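Local coordinates for uncharacterized protein (Staphylococcus aureus subsp. aureus Mu50, PDB 4EBG) that is of unknown function but appears to be a secreted staphylococcal protein with a cystatin-like fold, in which one long helix packs on an antiparallel sheet, at residues D43-I51 and M60-K68; Q3-N14 and T29-V40. All coordinates share one frame; numbering follows the deposited sequence.

Contact 1 (D43-I51 and M60-K68)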
loop_
_atom_site.group_PDB
_atom_site.type_symbol
_atom_site.label_atom_id
_atom_site.label_comp_id
_atom_site.label_asym_id
_atom_site.label_seq_id
_atom_site.Cartn_x
_atom_site.Cartn_y
_atom_site.Cartn_z
ATOM N N ASP B 43 0.510 0.172 -28.828
ATOM C CA ASP B 43 0.349 -1.234 -29.183
ATOM C C ASP B 43 0.722 -2.163 -28.052
ATOM O O ASP B 43 1.254 -3.247 -28.271
ATOM C CB ASP B 43 1.095 -1.571 -30.482
ATOM C CG ASP B 43 0.573 -2.844 -31.169
ATOM O OD1 ASP B 43 -0.577 -3.336 -30.967
ATOM O OD2 ASP B 43 1.335 -3.371 -31.977
ATOM N N GLY B 44 0.345 -1.760 -26.839
ATOM C CA GLY B 44 0.508 -2.582 -25.668
ATOM C C GLY B 44 1.629 -2.169 -24.731
ATOM O O GLY B 44 1.760 -2.777 -23.682
ATOM N N LYS B 45 2.398 -1.147 -25.059
ATOM C CA LYS B 45 3.549 -0.787 -24.258
ATOM C C LYS B 45 3.106 -0.048 -22.988
ATOM O O LYS B 45 3.775 -0.138 -21.971
ATOM C CB LYS B 45 4.553 0.072 -25.036
ATOM C CG LYS B 45 5.345 -0.681 -26.056
ATOM C CD LYS B 45 6.586 0.088 -26.464
ATOM C CE LYS B 45 6.263 1.384 -27.151
ATOM N NZ LYS B 45 7.299 1.715 -28.188
ATOM N N VAL B 46 2.007 0.700 -23.078
ATOM C CA VAL B 46 1.475 1.462 -21.920
ATOM C C VAL B 46 -0.011 1.129 -21.740
ATOM O O VAL B 46 -0.787 1.171 -22.701
ATOM C CB VAL B 46 1.660 3.023 -22.084
ATOM C CG1 VAL B 46 1.011 3.804 -20.934
ATOM C CG2 VAL B 46 3.169 3.326 -22.274
ATOM N N ILE B 47 -0.415 0.788 -20.524
ATOM C CA ILE B 47 -1.788 0.514 -20.192
ATOM C C ILE B 47 -2.174 1.388 -19.014
ATOM O O ILE B 47 -1.482 1.421 -18.019
ATOM C CB ILE B 47 -1.980 -1.003 -19.883
ATOM C CG1 ILE B 47 -1.540 -1.839 -21.092
ATOM C CG2 ILE B 47 -3.416 -1.299 -19.477
ATOM C CD1 ILE B 47 -1.706 -3.380 -20.879
ATOM N N VAL B 48 -3.279 2.131 -19.140
ATOM C CA VAL B 48 -3.782 3.027 -18.119
ATOM C C VAL B 48 -5.083 2.470 -17.636
ATOM O O VAL B 48 -5.990 2.197 -18.435
ATOM C CB VAL B 48 -3.934 4.468 -18.650
ATOM C CG1 VAL B 48 -4.484 5.332 -17.513
ATOM C CG2 VAL B 48 -2.644 5.051 -19.163
ATOM N N ILE B 49 -5.211 2.316 -16.308
ATOM C CA ILE B 49 -6.413 1.859 -15.690
ATOM C C ILE B 49 -6.950 2.901 -14.740
ATOM O O ILE B 49 -6.195 3.618 -14.115
ATOM C CB ILE B 49 -6.275 0.475 -15.001
ATOM C CG1 ILE B 49 -5.317 0.544 -13.824
ATOM C CG2 ILE B 49 -5.879 -0.573 -16.059
ATOM C CD1 ILE B 49 -5.237 -0.801 -13.043
ATOM N N GLY B 50 -8.264 2.940 -14.618
ATOM C CA GLY B 50 -8.971 3.758 -13.668
ATOM C C GLY B 50 -9.814 2.823 -12.810
ATOM O O GLY B 50 -10.648 2.097 -13.319
ATOM N N ILE B 51 -9.635 2.903 -11.486
ATOM C CA ILE B 51 -10.197 1.921 -10.607
ATOM C C ILE B 51 -10.788 2.576 -9.368
ATOM O O ILE B 51 -10.416 3.685 -8.984
ATOM C CB ILE B 51 -9.113 0.883 -10.169
ATOM C CG1 ILE B 51 -8.048 1.492 -9.268
ATOM C CG2 ILE B 51 -8.516 0.166 -11.351
ATOM C CD1 ILE B 51 -7.162 0.550 -8.554
HETATM N N MSE B 60 -12.891 7.343 -9.177
HETATM C CA MSE B 60 -11.918 6.571 -9.966
HETATM C C MSE B 60 -10.537 7.193 -9.778
HETATM O O MSE B 60 -10.373 8.399 -9.914
HETATM C CB MSE B 60 -12.218 6.583 -11.481
HETATM C CG MSE B 60 -13.424 5.787 -12.009
HETATM SE SE MSE B 60 -13.325 3.866 -11.737
HETATM C CE MSE B 60 -14.219 3.779 -9.997
ATOM N N TYR B 61 -9.552 6.332 -9.568
ATOM C CA TYR B 61 -8.155 6.708 -9.474
ATOM C C TYR B 61 -7.411 6.016 -10.600
ATOM O O TYR B 61 -7.594 4.814 -10.819
ATOM C CB TYR B 61 -7.581 6.317 -8.117
ATOM C CG TYR B 61 -8.188 7.107 -7.007
ATOM C CD1 TYR B 61 -9.441 6.805 -6.479
ATOM C CD2 TYR B 61 -7.509 8.162 -6.474
ATOM C CE1 TYR B 61 -10.012 7.533 -5.462
ATOM C CE2 TYR B 61 -8.073 8.908 -5.415
ATOM C CZ TYR B 61 -9.329 8.565 -4.941
ATOM O OH TYR B 61 -9.895 9.272 -3.907
ATOM N N TYR B 62 -6.548 6.758 -11.313
ATOM C CA TYR B 62 -5.886 6.260 -12.506
ATOM C C TYR B 62 -4.417 5.948 -12.232
ATOM O O TYR B 62 -3.736 6.666 -11.467
ATOM C CB TYR B 62 -6.053 7.271 -13.642
ATOM C CG TYR B 62 -7.473 7.238 -14.211
ATOM C CD1 TYR B 62 -8.495 7.942 -13.627
ATOM C CD2 TYR B 62 -7.756 6.494 -15.350
ATOM C CE1 TYR B 62 -9.794 7.892 -14.152
ATOM C CE2 TYR B 62 -9.002 6.451 -15.883
ATOM C CZ TYR B 62 -10.037 7.151 -15.268
ATOM O OH TYR B 62 -11.323 7.045 -15.798
ATOM N N PHE B 63 -3.913 4.940 -12.914
ATOM C CA PHE B 63 -2.550 4.463 -12.821
ATOM C C PHE B 63 -2.058 4.036 -14.189
ATOM O O PHE B 63 -2.817 3.425 -14.957
ATOM C CB PHE B 63 -2.455 3.249 -11.903
ATOM C CG PHE B 63 -2.900 3.532 -10.505
ATOM C CD1 PHE B 63 -2.060 4.200 -9.592
ATOM C CD2 PHE B 63 -4.161 3.168 -10.097
ATOM C CE1 PHE B 63 -2.490 4.483 -8.325
ATOM C CE2 PHE B 63 -4.584 3.472 -8.844
ATOM C CZ PHE B 63 -3.737 4.075 -7.932
ATOM N N ALA B 64 -0.835 4.434 -14.527
ATOM C CA ALA B 64 -0.207 4.017 -15.747
ATOM C C ALA B 64 0.776 2.883 -15.502
ATOM O O ALA B 64 1.600 2.960 -14.578
ATOM C CB ALA B 64 0.525 5.195 -16.418
ATOM N N TYR B 65 0.713 1.853 -16.338
ATOM C CA TYR B 65 1.624 0.734 -16.304
ATOM C C TYR B 65 2.375 0.677 -17.616
ATOM O O TYR B 65 1.821 0.980 -18.699
ATOM C CB TYR B 65 0.852 -0.602 -16.121
ATOM C CG TYR B 65 0.309 -0.814 -14.745
ATOM C CD1 TYR B 65 -0.786 -0.136 -14.293
ATOM C CD2 TYR B 65 0.899 -1.706 -13.895
ATOM C CE1 TYR B 65 -1.264 -0.323 -13.016
ATOM C CE2 TYR B 65 0.410 -1.920 -12.611
ATOM C CZ TYR B 65 -0.652 -1.239 -12.187
ATOM O OH TYR B 65 -1.097 -1.478 -10.899
ATOM N N GLU B 66 3.591 0.176 -17.517
ATOM C CA GLU B 66 4.331 -0.214 -18.723
ATOM C C GLU B 66 4.449 -1.716 -18.738
ATOM O O GLU B 66 4.565 -2.357 -17.678
ATOM C CB GLU B 66 5.724 0.385 -18.698
ATOM C CG GLU B 66 5.707 1.861 -18.835
ATOM C CD GLU B 66 7.074 2.428 -18.984
ATOM O OE1 GLU B 66 7.609 2.407 -20.117
ATOM O OE2 GLU B 66 7.598 2.868 -17.949
ATOM N N ILE B 67 4.413 -2.284 -19.934
ATOM C CA ILE B 67 4.631 -3.697 -20.101
ATOM C C ILE B 67 6.057 -3.784 -20.624
ATOM O O ILE B 67 6.359 -3.308 -21.723
ATOM C CB ILE B 67 3.683 -4.337 -21.108
ATOM C CG1 ILE B 67 2.215 -4.149 -20.696
ATOM C CG2 ILE B 67 3.968 -5.781 -21.197
ATOM C CD1 ILE B 67 1.817 -4.671 -19.276
ATOM N N LYS B 68 6.944 -4.311 -19.785
ATOM C CA LYS B 68 8.343 -4.455 -20.141
ATOM C C LYS B 68 8.804 -5.864 -19.799
ATOM O O LYS B 68 8.575 -6.372 -18.718
ATOM C CB LYS B 68 9.212 -3.416 -19.445
ATOM C CG LYS B 68 9.245 -2.060 -20.111
ATOM C CD LYS B 68 10.298 -1.179 -19.445
ATOM C CE LYS B 68 9.938 0.287 -19.529
ATOM N NZ LYS B 68 10.500 1.062 -18.382
HETATM O O HOH W 1 6.250 1.116 -22.290
#
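The carbonyl oxygen K45 O is gripped by two donors: I67 N reaches it at 3.0 Å from above the carbonyl plane, and a water that also donates to E66 OE1 binds it at 2.8 Å. E66 OE2 is itself held by N75 ND2, with a weak, long bond from K68 NZ. From here the two strands of this β-hairpin run antiparallel, with reciprocal backbone hydrogen bonds at the pairs I47–Y65, I49–F63 and I51–Y61. At the non-hydrogen-bonded pair between the last two, G50 lies beneath Y62. With CG beside its own backbone N (chi1 -75°), the Y62 ring lies back across the neighbouring strand, and G50 CA makes a CH-pi contact 3.6 Å from the ring centroid, over one face. V48 CG1 touches the same ring at its edge, 4.1 Å from Y62 CD2. On the other face of the sheet the contacts run diagonally: I47 CD1 meets I67 CG1, I49 CD1 meets Y65 CE1, and I51 CD1 lies 3.9 Å from F63 CE2, its side chain roughly at right angles to that of F63. At the start of the first strand, K45 and V46 together face Y41 in a classic β-bulge. Helix 3-23 packs on I49 and Y65, whereas helix 80-86 lies against V46 and Y62 on the opposite face, and strand 37-41 flanks 46-52.

Contact 2 (Q3-N14 and T29-V40). With PO4 (phosphate ion), chain D.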
loop_
_atom_site.group_PDB
_atom_site.type_symbol
_atom_site.label_atom_id
_atom_site.label_comp_id
_atom_site.label_asym_id
_atom_site.label_seq_id
_atom_site.Cartn_x
_atom_site.Cartn_y
_atom_site.Cartn_z
ATOM N N GLN B 3 -5.502 -8.714 -23.997
ATOM C CA GLN B 3 -6.097 -9.169 -22.742
ATOM C C GLN B 3 -5.114 -9.853 -21.783
ATOM O O GLN B 3 -5.180 -9.670 -20.586
ATOM C CB GLN B 3 -7.361 -9.973 -22.977
ATOM C CG GLN B 3 -8.095 -10.348 -21.663
ATOM C CD GLN B 3 -8.607 -9.141 -20.928
ATOM O OE1 GLN B 3 -9.185 -8.221 -21.529
ATOM N NE2 GLN B 3 -8.353 -9.087 -19.630
ATOM N N LYS B 4 -4.164 -10.607 -22.301
ATOM C CA LYS B 4 -3.148 -11.264 -21.454
ATOM C C LYS B 4 -2.393 -10.206 -20.639
ATOM O O LYS B 4 -2.140 -10.367 -19.444
ATOM C CB LYS B 4 -2.168 -12.093 -22.305
ATOM C CG LYS B 4 -0.940 -12.641 -21.539
ATOM C CD LYS B 4 -0.147 -13.656 -22.345
ATOM C CE LYS B 4 1.315 -13.680 -21.913
ATOM N NZ LYS B 4 2.062 -14.882 -22.416
ATOM N N ASP B 5 -2.026 -9.113 -21.292
ATOM C CA ASP B 5 -1.306 -8.055 -20.622
ATOM C C ASP B 5 -2.178 -7.223 -19.716
ATOM O O ASP B 5 -1.739 -6.802 -18.659
ATOM C CB ASP B 5 -0.501 -7.228 -21.612
ATOM C CG ASP B 5 0.757 -7.989 -22.117
ATOM O OD1 ASP B 5 1.134 -9.063 -21.563
ATOM O OD2 ASP B 5 1.356 -7.517 -23.081
ATOM N N ILE B 6 -3.417 -6.988 -20.103
ATOM C CA ILE B 6 -4.350 -6.337 -19.193
ATOM C C ILE B 6 -4.519 -7.193 -17.918
ATOM O O ILE B 6 -4.574 -6.634 -16.815
ATOM C CB ILE B 6 -5.700 -6.077 -19.887
ATOM C CG1 ILE B 6 -5.528 -5.063 -21.047
ATOM C CG2 ILE B 6 -6.736 -5.613 -18.932
ATOM C CD1 ILE B 6 -6.729 -5.071 -22.017
ATOM N N ASP B 7 -4.602 -8.512 -18.074
ATOM C CA ASP B 7 -4.717 -9.374 -16.929
ATOM C C ASP B 7 -3.511 -9.211 -15.974
ATOM O O ASP B 7 -3.664 -9.235 -14.771
ATOM C CB ASP B 7 -4.779 -10.844 -17.407
ATOM C CG ASP B 7 -6.146 -11.255 -17.976
ATOM O OD1 ASP B 7 -7.135 -10.550 -17.746
ATOM O OD2 ASP B 7 -6.226 -12.323 -18.637
ATOM N N LYS B 8 -2.309 -9.086 -16.533
ATOM C CA LYS B 8 -1.116 -8.845 -15.753
ATOM C C LYS B 8 -1.233 -7.556 -14.954
ATOM O O LYS B 8 -0.781 -7.506 -13.819
ATOM C CB LYS B 8 0.143 -8.814 -16.624
ATOM C CG LYS B 8 0.475 -10.149 -17.308
ATOM C CD LYS B 8 1.684 -10.033 -18.188
ATOM C CE LYS B 8 1.972 -11.306 -18.995
ATOM N NZ LYS B 8 2.897 -11.036 -20.148
ATOM N N VAL B 9 -1.738 -6.519 -15.601
ATOM C CA VAL B 9 -1.928 -5.218 -14.944
ATOM C C VAL B 9 -2.874 -5.342 -13.757
ATOM O O VAL B 9 -2.550 -4.889 -12.645
ATOM C CB VAL B 9 -2.381 -4.126 -15.966
ATOM C CG1 VAL B 9 -2.820 -2.877 -15.234
ATOM C CG2 VAL B 9 -1.223 -3.804 -16.933
ATOM N N TYR B 10 -4.047 -5.951 -13.955
ATOM C CA TYR B 10 -4.997 -6.058 -12.863
ATOM C C TYR B 10 -4.453 -6.989 -11.767
ATOM O O TYR B 10 -4.697 -6.706 -10.589
ATOM C CB TYR B 10 -6.398 -6.487 -13.351
ATOM C CG TYR B 10 -7.167 -5.299 -13.911
ATOM C CD1 TYR B 10 -7.876 -4.480 -13.098
ATOM C CD2 TYR B 10 -7.088 -4.955 -15.251
ATOM C CE1 TYR B 10 -8.512 -3.355 -13.587
ATOM C CE2 TYR B 10 -7.719 -3.833 -15.748
ATOM C CZ TYR B 10 -8.415 -3.032 -14.920
ATOM O OH TYR B 10 -9.023 -1.896 -15.355
ATOM N N LYS B 11 -3.703 -8.012 -12.134
ATOM C CA LYS B 11 -3.121 -8.864 -11.088
ATOM C C LYS B 11 -2.169 -8.051 -10.229
ATOM O O LYS B 11 -2.168 -8.139 -8.992
ATOM C CB LYS B 11 -2.419 -10.039 -11.737
ATOM C CG LYS B 11 -1.699 -10.915 -10.715
ATOM C CD LYS B 11 -1.177 -12.225 -11.355
ATOM C CE LYS B 11 -0.339 -13.034 -10.398
ATOM N NZ LYS B 11 1.024 -12.485 -10.230
ATOM N N GLU B 12 -1.307 -7.259 -10.875
ATOM C CA GLU B 12 -0.324 -6.476 -10.164
ATOM C C GLU B 12 -1.044 -5.428 -9.293
ATOM O O GLU B 12 -0.650 -5.212 -8.162
ATOM C CB GLU B 12 0.647 -5.824 -11.148
ATOM C CG GLU B 12 1.723 -5.036 -10.493
ATOM C CD GLU B 12 2.713 -5.857 -9.707
ATOM O OE1 GLU B 12 2.785 -7.091 -9.896
ATOM O OE2 GLU B 12 3.451 -5.223 -8.913
ATOM N N GLN B 13 -2.060 -4.764 -9.836
ATOM C CA GLN B 13 -2.766 -3.784 -9.077
ATOM C C GLN B 13 -3.355 -4.413 -7.827
ATOM O O GLN B 13 -3.301 -3.839 -6.721
ATOM C CB GLN B 13 -3.894 -3.146 -9.894
ATOM C CG GLN B 13 -4.595 -1.980 -9.135
ATOM C CD GLN B 13 -3.773 -0.752 -9.040
ATOM O OE1 GLN B 13 -3.293 -0.295 -10.052
ATOM N NE2 GLN B 13 -3.637 -0.164 -7.855
ATOM N N ASN B 14 -3.984 -5.570 -7.972
ATOM C CA ASN B 14 -4.576 -6.222 -6.806
ATOM C C ASN B 14 -3.512 -6.656 -5.780
ATOM O O ASN B 14 -3.757 -6.562 -4.582
ATOM C CB ASN B 14 -5.456 -7.385 -7.250
ATOM C CG ASN B 14 -6.829 -6.929 -7.649
ATOM O OD1 ASN B 14 -7.498 -6.303 -6.862
ATOM N ND2 ASN B 14 -7.262 -7.221 -8.871
ATOM N N THR B 29 -9.416 -4.318 -2.406
ATOM C CA THR B 29 -8.530 -5.428 -2.801
ATOM C C THR B 29 -9.069 -6.454 -3.799
ATOM O O THR B 29 -8.423 -7.459 -4.077
ATOM C CB THR B 29 -8.003 -6.135 -1.555
ATOM O OG1 THR B 29 -9.110 -6.734 -0.895
ATOM C CG2 THR B 29 -7.317 -5.136 -0.598
ATOM N N ASP B 30 -10.228 -6.148 -4.366
ATOM C CA ASP B 30 -10.935 -6.988 -5.335
ATOM C C ASP B 30 -11.309 -6.153 -6.541
ATOM O O ASP B 30 -12.487 -6.028 -6.926
ATOM C CB ASP B 30 -12.148 -7.718 -4.715
ATOM C CG ASP B 30 -13.189 -6.806 -4.141
ATOM O OD1 ASP B 30 -12.935 -5.624 -3.778
ATOM O OD2 ASP B 30 -14.341 -7.321 -4.008
ATOM N N ILE B 31 -10.284 -5.582 -7.163
ATOM C CA ILE B 31 -10.449 -4.712 -8.305
ATOM C C ILE B 31 -10.754 -5.600 -9.518
ATOM O O ILE B 31 -10.014 -6.555 -9.780
ATOM C CB ILE B 31 -9.196 -3.856 -8.578
ATOM C CG1 ILE B 31 -8.788 -3.018 -7.342
ATOM C CG2 ILE B 31 -9.378 -2.998 -9.819
ATOM C CD1 ILE B 31 -9.833 -2.028 -6.874
ATOM N N LYS B 32 -11.797 -5.224 -10.249
ATOM C CA LYS B 32 -12.227 -5.996 -11.423
ATOM C C LYS B 32 -12.255 -5.110 -12.668
ATOM O O LYS B 32 -12.770 -4.026 -12.639
ATOM C CB LYS B 32 -13.613 -6.567 -11.171
ATOM C CG LYS B 32 -13.689 -7.548 -9.993
ATOM C CD LYS B 32 -15.093 -7.881 -9.566
ATOM C CE LYS B 32 -15.772 -6.832 -8.678
ATOM N NZ LYS B 32 -15.252 -6.780 -7.252
ATOM N N GLN B 33 -11.746 -5.664 -13.762
ATOM C CA GLN B 33 -11.716 -4.952 -15.036
ATOM C C GLN B 33 -13.113 -4.462 -15.453
ATOM O O GLN B 33 -13.261 -3.374 -15.986
ATOM C CB GLN B 33 -11.083 -5.833 -16.103
ATOM C CG GLN B 33 -11.014 -5.193 -17.476
ATOM C CD GLN B 33 -10.312 -6.102 -18.482
ATOM O OE1 GLN B 33 -9.633 -7.020 -18.097
ATOM N NE2 GLN B 33 -10.452 -5.797 -19.781
ATOM N N GLU B 34 -14.141 -5.284 -15.255
ATOM C CA GLU B 34 -15.486 -4.955 -15.721
ATOM C C GLU B 34 -16.155 -3.840 -14.901
ATOM O O GLU B 34 -17.154 -3.324 -15.302
ATOM C CB GLU B 34 -16.396 -6.175 -15.733
ATOM C CG GLU B 34 -16.763 -6.704 -14.341
ATOM C CD GLU B 34 -15.861 -7.831 -13.835
ATOM O OE1 GLU B 34 -14.674 -7.924 -14.310
ATOM O OE2 GLU B 34 -16.354 -8.626 -12.955
ATOM N N ASP B 35 -15.550 -3.440 -13.798
ATOM C CA ASP B 35 -15.992 -2.311 -12.990
ATOM C C ASP B 35 -15.009 -1.139 -13.071
ATOM O O ASP B 35 -15.077 -0.191 -12.263
ATOM C CB ASP B 35 -16.154 -2.733 -11.541
ATOM C CG ASP B 35 -17.259 -3.743 -11.328
ATOM O OD1 ASP B 35 -18.205 -3.795 -12.149
ATOM O OD2 ASP B 35 -17.174 -4.470 -10.331
ATOM N N SER B 36 -14.077 -1.204 -14.024
ATOM C CA SER B 36 -12.979 -0.252 -14.114
ATOM C C SER B 36 -12.945 0.313 -15.541
ATOM O O SER B 36 -13.728 -0.126 -16.418
ATOM C CB SER B 36 -11.685 -0.947 -13.763
ATOM O OG SER B 36 -11.724 -1.496 -12.439
ATOM N N ASN B 37 -12.041 1.250 -15.771
ATOM C CA ASN B 37 -11.733 1.762 -17.081
ATOM C C ASN B 37 -10.345 1.329 -17.474
ATOM O O ASN B 37 -9.408 1.418 -16.688
ATOM C CB ASN B 37 -11.866 3.269 -17.089
ATOM C CG ASN B 37 -13.278 3.712 -16.869
ATOM O OD1 ASN B 37 -14.228 2.983 -17.220
ATOM N ND2 ASN B 37 -13.440 4.923 -16.337
ATOM N N THR B 38 -10.156 0.819 -18.702
ATOM C CA THR B 38 -8.905 0.368 -19.232
ATOM C C THR B 38 -8.661 0.935 -20.611
ATOM O O THR B 38 -9.556 0.884 -21.475
ATOM C CB THR B 38 -8.839 -1.182 -19.303
ATOM O OG1 THR B 38 -9.237 -1.724 -18.052
ATOM C CG2 THR B 38 -7.493 -1.677 -19.701
ATOM N N HIS B 39 -7.476 1.486 -20.839
ATOM C CA HIS B 39 -7.041 1.934 -22.140
ATOM C C HIS B 39 -5.641 1.425 -22.426
ATOM O O HIS B 39 -4.771 1.463 -21.546
ATOM C CB HIS B 39 -7.038 3.452 -22.261
ATOM C CG HIS B 39 -8.408 4.058 -22.252
ATOM N ND1 HIS B 39 -9.099 4.310 -21.096
ATOM C CD2 HIS B 39 -9.221 4.446 -23.272
ATOM C CE1 HIS B 39 -10.278 4.837 -21.395
ATOM N NE2 HIS B 39 -10.362 4.967 -22.705
ATOM N N VAL B 40 -5.393 0.941 -23.642
ATOM C CA VAL B 40 -4.089 0.484 -24.087
ATOM C C VAL B 40 -3.550 1.446 -25.137
ATOM O O VAL B 40 -4.299 1.896 -26.034
ATOM C CB VAL B 40 -4.156 -0.945 -24.680
ATOM C CG1 VAL B 40 -2.809 -1.408 -25.203
ATOM C CG2 VAL B 40 -4.753 -1.910 -23.674
HETATM P P PO4 D . -18.073 -4.793 -5.651
HETATM O O1 PO4 D . -18.519 -3.333 -5.765
HETATM O O2 PO4 D . -19.022 -5.518 -6.521
HETATM O O3 PO4 D . -16.624 -4.847 -6.110
HETATM O O4 PO4 D . -18.238 -5.161 -4.151
HETATM O O HOH W 2 -8.394 -8.298 -15.910
HETATM O O HOH W 3 -5.903 -8.413 -3.686
#
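Paired side-chain amides join Q3 and Q33 near the start of the helix. They approach from opposite directions with their planes only 15° apart, and each NE2 points at a lone pair of the other's OE1: Q3 NE2 to Q33 OE1 at 2.9 Å, and Q33 NE2 to Q3 OE1 at 3.2 Å. Q33 CG lies anti to the backbone N (chi1 179°), and the extended chain carries the amide across I6 to Q3. Q3 NE2 also donates to D7 OD1, and a water joins D7 OD1 to Q33 OE1, while Q33 NE2 has a further partner in D93; together these bonds fix both amide orientations. A second pair of bonds forms at N14, whose side-chain amide acts like a backbone partner for I31. I31 N donates to N14 OD1 at 2.9 Å, and N14 ND2 returns an almost straight bond (173°) to I31 O, each acceptor being met on a lone pair. Between these polar grips the Y10 hydroxyl donates to T38 OG1 at 2.7 Å. K32 NZ bonds D30 O and a phosphate, probably from the crystallisation liquor, which K28 also binds. Segment 29-40 runs back along the helix from N14 to Y10, then passes into strand 37-41, whose T38 and V40 face I6, in the helix-on-sheet packing of the cystatin-like fold. Among the apolar contacts, Q33 CB makes a CH-pi contact over one face of the Y10 ring, 4.0 Å from its centroid, and I31 CG2 meets the edge at Y10 CE1. Nearer the helix start, I6 CD1 packs 4.1 Å from V40 CG2.

In the fold
Along the chain the contacts come in series: contact 2 closes with strand 37-41 before contact 1 opens toward strand 46-52. These two strands are neighbours in one five-stranded antiparallel sheet, ordered 71-74, 60-68, 46-52, 37-41, 91-94, so contact 1 forms a hairpin in its middle, while contact 2 fastens helix 3-23 to the segment that leads into the sheet. Their centres lie about 9 Å apart. Y65 OH and Q13 OE1 bridge them, as does the backbone pair G50 N and N37 O, and I49 packs on Y10. Helix and sheet thereby share one interior within a single cystatin-like domain, whose function is not known.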